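L-tyrosine isonitrile synthase (Pseudomonas aeruginosa, PDB 3E59) converts the amino group of L-tyrosine into an isonitrile, taking the carbon atom from C2 of ribulose 5-phosphate, in paerucumarin biosynthesis. Local coordinates at residues L122-D127 against K227-G232. Numbering follows the deposited sequence.
Sequences LVRIGD and KERAYG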
loop_
_atom_site.group_PDB
_atom_site.type_symbol
_atom_site.label_atom_id
_atom_site.label_comp_id
_atom_site.label_asym_id
_atom_site.label_seq_id
_atom_site.Cartn_x
_atom_site.Cartn_y
_atom_site.Cartn_z
ATOM N N LEU A 122 -2.433 8.438 -14.891
ATOM C CA LEU A 122 -1.275 7.550 -14.978
ATOM C C LEU A 122 -1.650 6.080 -14.801
ATOM O O LEU A 122 -1.101 5.222 -15.492
ATOM C CB LEU A 122 -0.144 7.968 -14.020
ATOM C CG LEU A 122 0.825 9.059 -14.502
ATOM C CD1 LEU A 122 1.615 9.610 -13.330
ATOM C CD2 LEU A 122 1.786 8.574 -15.629
ATOM N N VAL A 123 -2.579 5.797 -13.887
ATOM C CA VAL A 123 -3.076 4.425 -13.690
ATOM C C VAL A 123 -4.447 4.193 -14.348
ATOM O O VAL A 123 -4.910 3.052 -14.454
ATOM C CB VAL A 123 -3.031 3.965 -12.198
ATOM C CG1 VAL A 123 -1.615 4.133 -11.642
ATOM C CG2 VAL A 123 -4.024 4.719 -11.340
ATOM N N ARG A 124 -5.067 5.280 -14.801
ATOM C CA ARG A 124 -6.275 5.236 -15.629
ATOM C C ARG A 124 -7.521 4.748 -14.882
ATOM O O ARG A 124 -8.299 3.928 -15.371
ATOM C CB ARG A 124 -6.023 4.469 -16.940
ATOM C CG ARG A 124 -5.058 5.208 -17.886
ATOM C CD ARG A 124 -4.263 4.264 -18.764
ATOM N NE ARG A 124 -3.379 4.999 -19.671
ATOM C CZ ARG A 124 -2.607 4.437 -20.601
ATOM N NH1 ARG A 124 -2.592 3.118 -20.754
ATOM N NH2 ARG A 124 -1.845 5.197 -21.377
ATOM N N ILE A 125 -7.694 5.287 -13.685
ATOM C CA ILE A 125 -8.909 5.103 -12.913
ATOM C C ILE A 125 -9.475 6.507 -12.772
ATOM O O ILE A 125 -8.776 7.415 -12.312
ATOM C CB ILE A 125 -8.611 4.439 -11.541
ATOM C CG1 ILE A 125 -8.004 3.043 -11.747
ATOM C CG2 ILE A 125 -9.870 4.346 -10.671
ATOM C CD1 ILE A 125 -7.171 2.544 -10.575
ATOM N N GLY A 126 -10.723 6.694 -13.212
ATOM C CA GLY A 126 -11.366 8.010 -13.187
ATOM C C GLY A 126 -11.594 8.500 -11.770
ATOM O O GLY A 126 -11.687 7.690 -10.844
ATOM N N ASP A 127 -11.691 9.820 -11.598
ATOM C CA ASP A 127 -11.840 10.419 -10.268
ATOM C C ASP A 127 -13.128 10.022 -9.530
ATOM O O ASP A 127 -13.167 10.032 -8.287
ATOM C CB ASP A 127 -11.737 11.942 -10.361
ATOM C CG ASP A 127 -10.310 12.421 -10.432
ATOM O OD1 ASP A 127 -10.040 13.368 -11.204
ATOM O OD2 ASP A 127 -9.450 11.845 -9.718
ATOM N N LYS A 227 6.453 0.686 -19.004
ATOM C CA LYS A 227 7.790 1.135 -18.612
ATOM C C LYS A 227 7.869 2.662 -18.522
ATOM O O LYS A 227 8.490 3.203 -17.598
ATOM C CB LYS A 227 8.826 0.627 -19.605
ATOM C CG LYS A 227 9.176 -0.844 -19.482
ATOM C CD LYS A 227 10.243 -1.203 -20.493
ATOM C CE LYS A 227 11.630 -1.043 -19.912
ATOM N NZ LYS A 227 11.881 -2.061 -18.839
ATOM N N GLU A 228 7.243 3.350 -19.484
ATOM C CA GLU A 228 7.232 4.806 -19.479
ATOM C C GLU A 228 6.369 5.362 -18.357
ATOM O O GLU A 228 6.801 6.252 -17.634
ATOM C CB GLU A 228 6.821 5.375 -20.847
ATOM N N ARG A 229 5.170 4.812 -18.180
ATOM C CA ARG A 229 4.275 5.266 -17.118
ATOM C C ARG A 229 4.751 4.968 -15.702
ATOM O O ARG A 229 4.400 5.702 -14.778
ATOM C CB ARG A 229 2.840 4.759 -17.331
ATOM C CG ARG A 229 2.104 5.554 -18.406
ATOM C CD ARG A 229 0.647 5.165 -18.521
ATOM N NE ARG A 229 0.523 3.786 -18.952
ATOM C CZ ARG A 229 -0.124 2.838 -18.284
ATOM N NH1 ARG A 229 -0.749 3.114 -17.149
ATOM N NH2 ARG A 229 -0.159 1.608 -18.774
ATOM N N ALA A 230 5.563 3.925 -15.533
ATOM C CA ALA A 230 6.111 3.568 -14.217
ATOM C C ALA A 230 6.964 4.679 -13.585
ATOM O O ALA A 230 6.927 4.860 -12.378
ATOM C CB ALA A 230 6.886 2.252 -14.281
ATOM N N TYR A 231 7.715 5.425 -14.400
ATOM C CA TYR A 231 8.419 6.621 -13.905
ATOM C C TYR A 231 7.466 7.650 -13.274
ATOM O O TYR A 231 7.745 8.199 -12.203
ATOM C CB TYR A 231 9.223 7.288 -15.026
ATOM C CG TYR A 231 10.411 6.475 -15.501
ATOM C CD1 TYR A 231 11.495 6.247 -14.648
ATOM C CD2 TYR A 231 10.455 5.933 -16.797
ATOM C CE1 TYR A 231 12.592 5.505 -15.056
ATOM C CE2 TYR A 231 11.574 5.184 -17.219
ATOM C CZ TYR A 231 12.630 4.981 -16.329
ATOM O OH TYR A 231 13.741 4.262 -16.660
ATOM N N GLY A 232 6.353 7.922 -13.960
ATOM C CA GLY A 232 5.347 8.876 -13.475
ATOM C C GLY A 232 4.697 8.453 -12.167
ATOM O O GLY A 232 4.545 9.260 -11.246
#
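R124 and R229 lay their guanidinium groups flat on one another, a like-charged arginine-arginine stack. The planes lie 13° apart with centres 3.8 Å from each other, and the slip is such that R124 NH1 lies over one face of R229, offset toward the rim, 3.5 Å from both CZ and NH2 of R229. The two side chains cross at about a right angle: R124 reaches out of the loop extended from CG to NE, whereas R229 comes off helix 219-247 and bends at chi3, which turns NE out of the line of the chain.

The hydrogen bond between the segments uses the rim of the same group. R229 NH1 donates to L122 O at 2.7 Å, with the carbonyl oxygen only 2° out of the guanidinium plane and a C=O...N angle of 161°. One face of R229 thus serves the stack, and its edge serves the backbone of the loop.

Apolar contact continues beside the polar one. The L122 and R229 side chains run past one another in opposing senses, L122 CD2 lying 4.1 Å from R229 CG, while L122 CD1 rests on the helix backbone, 3.5 Å from G232 C. V233 and R236, further along the helix, also touch this leucine.

The contact joins the loop ahead of helix 127-144 to helix 219-247 at the protein surface. D225 forms a salt bridge with R229 NH2 and a weak, long ion pair with R124 NH1, so its carboxylate, together with the L122 carbonyl, probably offsets the repulsion between the stacked cations.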